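Local coordinates for Rho GTPase activating protein 15 (PDB 3BYI) that stimulates GTP hydrolysis by Rho-type GTPases, RAC1 among them, through its RhoGAP domain, converting them to the inactive GDP-bound state, at residues V39-E44 / L79-S84; V149-L154 / P177-A182; K156-A161 / M166-L171. All blocks are in the same frame, centred on the assembly; numbering follows the deposited sequence.

Contact 1: residues V39-E44 / L79-S84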
loop_
_atom_site.group_PDB
_atom_site.type_symbol
_atom_site.label_atom_id
_atom_site.label_comp_id
_atom_site.label_asym_id
_atom_site.label_seq_id
_atom_site.Cartn_x
_atom_site.Cartn_y
_atom_site.Cartn_z
ATOM N N VAL A 39 7.427 -2.858 3.896
ATOM C CA VAL A 39 6.087 -3.340 3.688
ATOM C C VAL A 39 5.851 -4.669 4.458
ATOM O O VAL A 39 4.816 -4.873 5.081
ATOM C CB VAL A 39 5.769 -3.504 2.167
ATOM C CG1 VAL A 39 4.411 -4.260 1.944
ATOM C CG2 VAL A 39 5.782 -2.130 1.453
ATOM N N LYS A 40 6.820 -5.572 4.406
ATOM C CA LYS A 40 6.677 -6.834 5.092
ATOM C C LYS A 40 6.764 -6.659 6.620
ATOM O O LYS A 40 6.085 -7.358 7.375
ATOM C CB LYS A 40 7.671 -7.840 4.554
ATOM C CG LYS A 40 7.429 -8.213 3.095
ATOM C CD LYS A 40 8.354 -9.380 2.613
ATOM C CE LYS A 40 9.795 -9.008 2.525
ATOM N NZ LYS A 40 10.637 -10.106 1.906
ATOM N N GLN A 41 7.594 -5.732 7.084
ATOM C CA GLN A 41 7.660 -5.424 8.512
ATOM C C GLN A 41 6.343 -4.899 9.069
ATOM O O GLN A 41 5.966 -5.231 10.189
ATOM C CB GLN A 41 8.666 -4.336 8.796
ATOM C CG GLN A 41 9.965 -4.826 9.189
ATOM C CD GLN A 41 10.778 -3.759 9.846
ATOM O OE1 GLN A 41 11.215 -2.819 9.189
ATOM N NE2 GLN A 41 10.996 -3.901 11.164
ATOM N N CYS A 42 5.728 -3.979 8.331
ATOM C CA CYS A 42 4.484 -3.369 8.752
ATOM C C CYS A 42 3.370 -4.384 8.794
ATOM O O CYS A 42 2.663 -4.484 9.776
ATOM C CB CYS A 42 4.111 -2.213 7.813
ATOM S SG CYS A 42 5.081 -0.707 8.145
ATOM N N ILE A 43 3.256 -5.147 7.716
ATOM C CA ILE A 43 2.336 -6.277 7.624
ATOM C C ILE A 43 2.503 -7.224 8.809
ATOM O O ILE A 43 1.497 -7.596 9.437
ATOM C CB ILE A 43 2.497 -7.060 6.271
ATOM C CG1 ILE A 43 1.829 -6.245 5.155
ATOM C CG2 ILE A 43 1.980 -8.501 6.429
ATOM C CD1 ILE A 43 2.033 -6.738 3.782
ATOM N N GLU A 44 3.741 -7.593 9.132
ATOM C CA GLU A 44 3.968 -8.524 10.225
ATOM C C GLU A 44 3.448 -7.968 11.565
ATOM O O GLU A 44 2.843 -8.680 12.346
ATOM C CB GLU A 44 5.459 -8.841 10.355
ATOM C CG GLU A 44 5.786 -9.798 11.512
ATOM C CD GLU A 44 7.213 -9.632 12.020
ATOM O OE1 GLU A 44 7.836 -8.551 11.810
ATOM O OE2 GLU A 44 7.702 -10.596 12.640
ATOM N N LEU A 79 14.946 -0.896 12.445
ATOM C CA LEU A 79 13.595 -0.680 12.924
ATOM C C LEU A 79 13.152 -1.936 13.680
ATOM O O LEU A 79 13.272 -3.049 13.167
ATOM C CB LEU A 79 12.654 -0.341 11.766
ATOM C CG LEU A 79 11.221 0.023 12.143
ATOM C CD1 LEU A 79 11.221 1.259 13.054
ATOM C CD2 LEU A 79 10.414 0.248 10.878
ATOM N N ASN A 80 12.637 -1.742 14.894
ATOM C CA ASN A 80 11.968 -2.791 15.653
ATOM C C ASN A 80 10.559 -2.331 16.035
ATOM O O ASN A 80 10.384 -1.513 16.939
ATOM C CB ASN A 80 12.780 -3.121 16.942
ATOM C CG ASN A 80 12.171 -4.256 17.763
ATOM O OD1 ASN A 80 10.983 -4.505 17.705
ATOM N ND2 ASN A 80 12.999 -4.943 18.535
ATOM N N LEU A 81 9.545 -2.869 15.366
ATOM C CA LEU A 81 8.167 -2.441 15.606
ATOM C C LEU A 81 7.577 -2.956 16.929
ATOM O O LEU A 81 6.444 -2.588 17.312
ATOM C CB LEU A 81 7.301 -2.791 14.380
ATOM C CG LEU A 81 7.610 -1.991 13.095
ATOM C CD1 LEU A 81 6.640 -2.364 11.923
ATOM C CD2 LEU A 81 7.535 -0.493 13.355
ATOM N N ASP A 82 8.345 -3.756 17.673
ATOM C CA ASP A 82 7.948 -4.120 19.046
ATOM C C ASP A 82 8.390 -3.087 20.082
ATOM O O ASP A 82 8.016 -3.171 21.232
ATOM C CB ASP A 82 8.459 -5.507 19.445
ATOM C CG ASP A 82 7.746 -6.625 18.705
ATOM O OD1 ASP A 82 6.497 -6.631 18.649
ATOM O OD2 ASP A 82 8.435 -7.520 18.193
ATOM N N ASP A 83 9.165 -2.092 19.674
ATOM C CA ASP A 83 9.520 -1.011 20.586
ATOM C C ASP A 83 8.297 -0.215 21.002
ATOM O O ASP A 83 7.395 0.007 20.225
ATOM C CB ASP A 83 10.543 -0.067 19.971
ATOM C CG ASP A 83 11.922 -0.660 19.922
ATOM O OD1 ASP A 83 12.138 -1.790 20.430
ATOM O OD2 ASP A 83 12.793 0.016 19.376
ATOM N N SER A 84 8.306 0.247 22.240
ATOM C CA SER A 84 7.167 0.908 22.843
ATOM C C SER A 84 6.758 2.164 22.075
ATOM O O SER A 84 5.579 2.533 22.076
ATOM C CB SER A 84 7.446 1.233 24.324
ATOM O OG SER A 84 8.539 2.103 24.450
HETATM O O HOH W 1 9.727 -5.149 13.483
#
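Q41, on helix 37-49 of the all-helical RhoGAP domain, reaches across to L79 and L81 in the loop between helices 63-74 and 89-102, where a type I beta turn runs from N80 to D83. Its carboxamide makes the polar link. NE2 of Q41 donates to the backbone O of L79 over 3.1 Å, but the N-H...O angle of 141° is bent and the donor stands 63° out of the carbonyl plane, so no lone pair is met. NE2 of Q41 also gives a hydrogen bond to a water 2.9 Å away, and that water accepts from the backbone N of L81 at 3.0 Å. Chi1 of Q41, -96°, is far from staggered, while the chain beyond CG is extended and carries the amide out to the loop. The other end of the amide meets hydrocarbon, OE1 of Q41 lying 3.6 Å from CD2 of L79; L79 also packs on L69 and V73 of helix 63-74. With an alanine here the donor is gone, and the L79 carbonyl and the bridging water would probably lose this tie to the helix.

L81 rests a methyl on helix backbone, its CD1 being 3.4 Å from the carbonyl O of Q41. The same CD1 of L81 makes a looser, apolar contact at 4.4 Å with SG of C42, a side chain that starts away from the loop and packs on V92 and L96. The turn is braced from within by an Asx turn, the backbone N of D82 donating to OD1 of N80 over 2.7 Å.

Contact 2: residues V149-L154 / P177-A182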
loop_
_atom_site.group_PDB
_atom_site.type_symbol
_atom_site.label_atom_id
_atom_site.label_comp_id
_atom_site.label_asym_id
_atom_site.label_seq_id
_atom_site.Cartn_x
_atom_site.Cartn_y
_atom_site.Cartn_z
ATOM N N VAL A 149 1.346 -9.769 -1.622
ATOM C CA VAL A 149 1.622 -9.700 -0.195
ATOM C C VAL A 149 0.599 -8.759 0.520
ATOM O O VAL A 149 0.031 -9.127 1.550
ATOM C CB VAL A 149 3.121 -9.304 0.045
ATOM C CG1 VAL A 149 3.362 -8.815 1.437
ATOM C CG2 VAL A 149 4.067 -10.482 -0.261
ATOM N N LEU A 150 0.360 -7.567 -0.018
ATOM C CA LEU A 150 -0.555 -6.633 0.623
ATOM C C LEU A 150 -2.014 -7.142 0.603
ATOM O O LEU A 150 -2.662 -7.203 1.620
ATOM C CB LEU A 150 -0.439 -5.244 -0.007
ATOM C CG LEU A 150 -1.393 -4.179 0.535
ATOM C CD1 LEU A 150 -1.107 -3.794 1.980
ATOM C CD2 LEU A 150 -1.342 -3.000 -0.373
ATOM N N PHE A 151 -2.537 -7.508 -0.554
ATOM C CA PHE A 151 -3.901 -8.029 -0.610
ATOM C C PHE A 151 -4.089 -9.332 0.188
ATOM O O PHE A 151 -5.124 -9.541 0.790
ATOM C CB PHE A 151 -4.360 -8.168 -2.060
ATOM C CG PHE A 151 -4.633 -6.839 -2.706
ATOM C CD1 PHE A 151 -3.827 -6.356 -3.725
ATOM C CD2 PHE A 151 -5.684 -6.061 -2.257
ATOM C CE1 PHE A 151 -4.067 -5.124 -4.295
ATOM C CE2 PHE A 151 -5.928 -4.820 -2.803
ATOM C CZ PHE A 151 -5.111 -4.349 -3.827
ATOM N N GLY A 152 -3.085 -10.192 0.185
ATOM C CA GLY A 152 -3.122 -11.432 0.971
ATOM C C GLY A 152 -3.276 -11.108 2.450
ATOM O O GLY A 152 -4.068 -11.711 3.135
ATOM N N HIS A 153 -2.506 -10.127 2.919
ATOM C CA HIS A 153 -2.635 -9.592 4.271
ATOM C C HIS A 153 -4.026 -9.041 4.559
ATOM O O HIS A 153 -4.589 -9.237 5.647
ATOM C CB HIS A 153 -1.597 -8.461 4.448
ATOM C CG HIS A 153 -1.786 -7.631 5.686
ATOM N ND1 HIS A 153 -1.708 -8.152 6.963
ATOM C CD2 HIS A 153 -2.035 -6.317 5.837
ATOM C CE1 HIS A 153 -1.895 -7.185 7.847
ATOM N NE2 HIS A 153 -2.105 -6.061 7.188
ATOM N N LEU A 154 -4.549 -8.274 3.604
ATOM C CA LEU A 154 -5.837 -7.622 3.794
ATOM C C LEU A 154 -6.975 -8.619 3.859
ATOM O O LEU A 154 -7.978 -8.347 4.502
ATOM C CB LEU A 154 -6.093 -6.523 2.727
ATOM C CG LEU A 154 -5.107 -5.315 2.728
ATOM C CD1 LEU A 154 -5.393 -4.376 1.552
ATOM C CD2 LEU A 154 -5.180 -4.577 4.047
ATOM N N PRO A 177 -7.669 4.800 -3.428
ATOM C CA PRO A 177 -6.849 5.981 -3.642
ATOM C C PRO A 177 -5.358 5.768 -3.326
ATOM O O PRO A 177 -4.525 6.370 -3.975
ATOM C CB PRO A 177 -7.462 7.009 -2.675
ATOM C CG PRO A 177 -8.799 6.493 -2.335
ATOM C CD PRO A 177 -8.727 5.022 -2.431
ATOM N N THR A 178 -5.057 4.949 -2.318
ATOM C CA THR A 178 -3.687 4.706 -1.865
ATOM C C THR A 178 -2.852 3.953 -2.927
ATOM O O THR A 178 -1.684 4.244 -3.105
ATOM C CB THR A 178 -3.735 3.941 -0.472
ATOM O OG1 THR A 178 -4.236 4.822 0.549
ATOM C CG2 THR A 178 -2.412 3.435 -0.027
ATOM N N LEU A 179 -3.480 3.016 -3.632
ATOM C CA LEU A 179 -2.775 2.082 -4.507
ATOM C C LEU A 179 -2.927 2.395 -5.996
ATOM O O LEU A 179 -2.076 2.014 -6.800
ATOM C CB LEU A 179 -3.243 0.653 -4.188
ATOM C CG LEU A 179 -3.057 0.183 -2.718
ATOM C CD1 LEU A 179 -3.553 -1.179 -2.570
ATOM C CD2 LEU A 179 -1.630 0.198 -2.289
ATOM N N LEU A 180 -4.007 3.084 -6.364
ATOM C CA LEU A 180 -4.281 3.419 -7.761
ATOM C C LEU A 180 -4.196 4.929 -8.050
ATOM O O LEU A 180 -3.859 5.348 -9.175
ATOM C CB LEU A 180 -5.647 2.879 -8.162
ATOM C CG LEU A 180 -5.753 1.348 -8.210
ATOM C CD1 LEU A 180 -6.525 0.674 -7.044
ATOM C CD2 LEU A 180 -6.359 0.966 -9.521
ATOM N N ARG A 181 -4.486 5.762 -7.055
ATOM C CA ARG A 181 -4.230 7.216 -7.201
ATOM C C ARG A 181 -4.834 7.791 -8.494
ATOM O O ARG A 181 -4.232 8.617 -9.165
ATOM C CB ARG A 181 -2.712 7.472 -7.174
ATOM C CG ARG A 181 -2.254 8.900 -6.862
ATOM C CD ARG A 181 -0.724 9.012 -7.000
ATOM N NE ARG A 181 -0.031 8.229 -5.992
ATOM C CZ ARG A 181 1.285 8.036 -5.935
ATOM N NH1 ARG A 181 2.088 8.589 -6.837
ATOM N NH2 ARG A 181 1.793 7.287 -4.953
ATOM N N ALA A 182 -6.055 7.365 -8.805
ATOM C CA ALA A 182 -6.684 7.640 -10.105
ATOM C C ALA A 182 -7.602 8.848 -10.113
ATOM O O ALA A 182 -8.144 9.181 -11.161
ATOM C CB ALA A 182 -7.446 6.392 -10.591
#
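L179 meets both L150 and F151 through CD1, while its CD2 touches L150 alone, so that one residue of helix 168-180 meets two neighbours on helix 141-159. The tight part is small. L150 and L179 come tip to tip, with CD2 of L150 3.6 Å from CD1 of L179 and 3.7 Å from CD2 of L179. L150 reaches this point because its CG stands trans to the backbone N (chi1 177°). F151 and L179 approach from opposite directions, CZ of F151 lying 3.7 Å from CD1 of L179, which stands oblique to the ring. F100 also touches L150, and F108 also touches F151, so F100, F108 and F151 all touch L179.

Away from this trio the segments part quickly: CD1 of L154 stays 5.5 Å from CD1 of L179, and the closest alpha carbons, CA of L150 and CA of L179, are 10.4 Å apart. The more open end is at R181, where phi turns positive (51°) as the chain leaves the helix, and whose NH2 hydrogen-bonds to the backbone O of L103. The central contact is thus wholly hydrocarbon, consistent with shape fit and exclusion of water, rather than directional bonds, joining the helices at this point.

Contact 3: residues K156-A161 / M166-L171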
loop_
_atom_site.group_PDB
_atom_site.type_symbol
_atom_site.label_atom_id
_atom_site.label_comp_id
_atom_site.label_asym_id
_atom_site.label_seq_id
_atom_site.Cartn_x
_atom_site.Cartn_y
_atom_site.Cartn_z
ATOM N N LYS A 156 -6.903 -11.196 5.559
ATOM C CA LYS A 156 -6.932 -11.539 6.981
ATOM C C LYS A 156 -7.635 -10.463 7.844
ATOM O O LYS A 156 -8.161 -10.755 8.918
ATOM C CB LYS A 156 -5.520 -11.818 7.510
ATOM C CG LYS A 156 -4.826 -12.985 6.813
ATOM C CD LYS A 156 -3.457 -13.168 7.342
ATOM C CE LYS A 156 -2.716 -14.345 6.700
ATOM N NZ LYS A 156 -1.396 -14.576 7.407
ATOM N N ILE A 157 -7.642 -9.230 7.372
ATOM C CA ILE A 157 -8.381 -8.153 8.017
ATOM C C ILE A 157 -9.860 -8.412 7.839
ATOM O O ILE A 157 -10.655 -8.286 8.786
ATOM C CB ILE A 157 -7.986 -6.758 7.427
ATOM C CG1 ILE A 157 -6.463 -6.524 7.580
ATOM C CG2 ILE A 157 -8.798 -5.617 8.077
ATOM C CD1 ILE A 157 -5.958 -6.516 8.989
ATOM N N VAL A 158 -10.221 -8.799 6.625
ATOM C CA VAL A 158 -11.618 -9.054 6.287
ATOM C C VAL A 158 -12.166 -10.230 7.094
ATOM O O VAL A 158 -13.253 -10.152 7.643
ATOM C CB VAL A 158 -11.771 -9.335 4.742
ATOM C CG1 VAL A 158 -13.202 -9.840 4.413
ATOM C CG2 VAL A 158 -11.415 -8.093 3.926
ATOM N N ALA A 159 -11.393 -11.305 7.171
ATOM C CA ALA A 159 -11.754 -12.484 7.926
ATOM C C ALA A 159 -12.066 -12.200 9.401
ATOM O O ALA A 159 -12.857 -12.928 9.995
ATOM C CB ALA A 159 -10.660 -13.613 7.777
ATOM N N LYS A 160 -11.448 -11.163 9.975
ATOM C CA LYS A 160 -11.642 -10.760 11.368
ATOM C C LYS A 160 -12.587 -9.552 11.502
ATOM O O LYS A 160 -12.572 -8.861 12.522
ATOM C CB LYS A 160 -10.304 -10.385 11.988
ATOM C CG LYS A 160 -9.269 -11.501 12.100
ATOM C CD LYS A 160 -9.338 -12.195 13.450
ATOM C CE LYS A 160 -7.999 -12.872 13.809
ATOM N NZ LYS A 160 -7.866 -13.153 15.290
ATOM N N ALA A 161 -13.389 -9.291 10.475
ATOM C CA ALA A 161 -14.339 -8.178 10.447
ATOM C C ALA A 161 -15.227 -8.056 11.684
ATOM O O ALA A 161 -15.556 -6.936 12.098
ATOM C CB ALA A 161 -15.198 -8.278 9.215
ATOM N N MET A 166 -14.032 -3.804 9.991
ATOM C CA MET A 166 -13.711 -3.416 8.629
ATOM C C MET A 166 -14.412 -4.364 7.672
ATOM O O MET A 166 -14.905 -5.402 8.056
ATOM C CB MET A 166 -12.202 -3.444 8.383
ATOM C CG MET A 166 -11.416 -2.437 9.194
ATOM S SD MET A 166 -11.958 -0.754 8.837
ATOM C CE MET A 166 -10.993 -0.416 7.368
ATOM N N SER A 167 -14.490 -3.975 6.422
ATOM C CA SER A 167 -15.104 -4.798 5.405
ATOM C C SER A 167 -14.296 -4.649 4.130
ATOM O O SER A 167 -13.409 -3.818 4.060
ATOM C CB SER A 167 -16.543 -4.373 5.178
ATOM O OG SER A 167 -16.608 -3.065 4.665
ATOM N N THR A 168 -14.613 -5.461 3.127
ATOM C CA THR A 168 -14.050 -5.290 1.792
ATOM C C THR A 168 -14.301 -3.862 1.244
ATOM O O THR A 168 -13.415 -3.271 0.663
ATOM C CB THR A 168 -14.654 -6.356 0.850
ATOM O OG1 THR A 168 -14.384 -7.637 1.417
ATOM C CG2 THR A 168 -14.059 -6.280 -0.597
ATOM N N GLN A 169 -15.500 -3.314 1.494
ATOM C CA GLN A 169 -15.883 -2.018 0.992
ATOM C C GLN A 169 -15.091 -0.883 1.686
ATOM O O GLN A 169 -14.575 0.012 1.016
ATOM C CB GLN A 169 -17.378 -1.817 1.164
ATOM C CG GLN A 169 -18.294 -2.743 0.260
ATOM C CD GLN A 169 -18.124 -4.285 0.421
ATOM O OE1 GLN A 169 -18.147 -4.858 1.540
ATOM N NE2 GLN A 169 -18.009 -4.959 -0.722
ATOM N N SER A 170 -14.962 -0.932 3.008
ATOM C CA SER A 170 -14.230 0.114 3.745
ATOM C C SER A 170 -12.716 0.045 3.545
ATOM O O SER A 170 -12.044 1.085 3.572
ATOM C CB SER A 170 -14.626 0.088 5.234
ATOM O OG SER A 170 -14.361 -1.172 5.791
ATOM N N LEU A 171 -12.183 -1.161 3.343
ATOM C CA LEU A 171 -10.767 -1.292 2.934
ATOM C C LEU A 171 -10.571 -0.802 1.490
ATOM O O LEU A 171 -9.571 -0.179 1.208
ATOM C CB LEU A 171 -10.188 -2.696 3.167
ATOM C CG LEU A 171 -10.080 -3.073 4.645
ATOM C CD1 LEU A 171 -9.968 -4.556 4.804
ATOM C CD2 LEU A 171 -8.897 -2.368 5.313
#
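CB of A161 meets the M166 peptide carbonyl nearly end-on, at its O (3.1 Å), not over its face, a tight approach. Neither segment has an aromatic ring, so the peptide groups are the flat groups that are touched, and most of the remaining contacts are made by aliphatic branches and one hydroxyl.

I157 uses its CG2 branch, which sits 3.6 Å from CD1 of L171, the two side chains crossing at about a right angle. That same CG2 of I157 is 4.1 Å from CB of M166, but here the side chains run side by side in one direction. The motif is a helical hairpin: the end of helix 141-159 turns back through the short helix 161-164 onto the start of helix 168-180. V158 adds a second touch to the leucine methyl, its CG2 lying 3.9 Å from CD1 of L171, and CG1 of V158 is 3.9 Å from OG1 of T168. L204 of helix 189-205 packs on both V158 and L171.

S167 is the N-cap of helix 168-180, and its backbone N donates to OG of S170 over 2.9 Å at 150°, one limb of a capping box. N164 ties the turn to both sides, its ND2 bonding to the O of I157 and its OD1 to the N of M166. M166, whose chain bends at chi2 and chi3, packs against R58, the predicted arginine finger, the two side chains about 4 Å apart at their nearest.

Along the chain contact 1 closes before contact 2 opens, and contact 3 falls between the two segments of contact 2. Contacts 2 and 3 share helices 141-159 and 168-180, with centres about 13 Å apart: contact 3 lies near the turn of this pair, and the centre of contact 2 is about 5 Å from the centre of the chain, that of contact 3 about 15 Å. Contact 1 is about 19 Å from contact 2 and 21 Å from contact 3, centre to centre. Helix 37-49 connects it to the core, CD1 of I43 packing 3.4 Å from CG1 of V149. All three belong to one RhoGAP domain, and of them contact 3 is the one that borders the predicted arginine finger, R58.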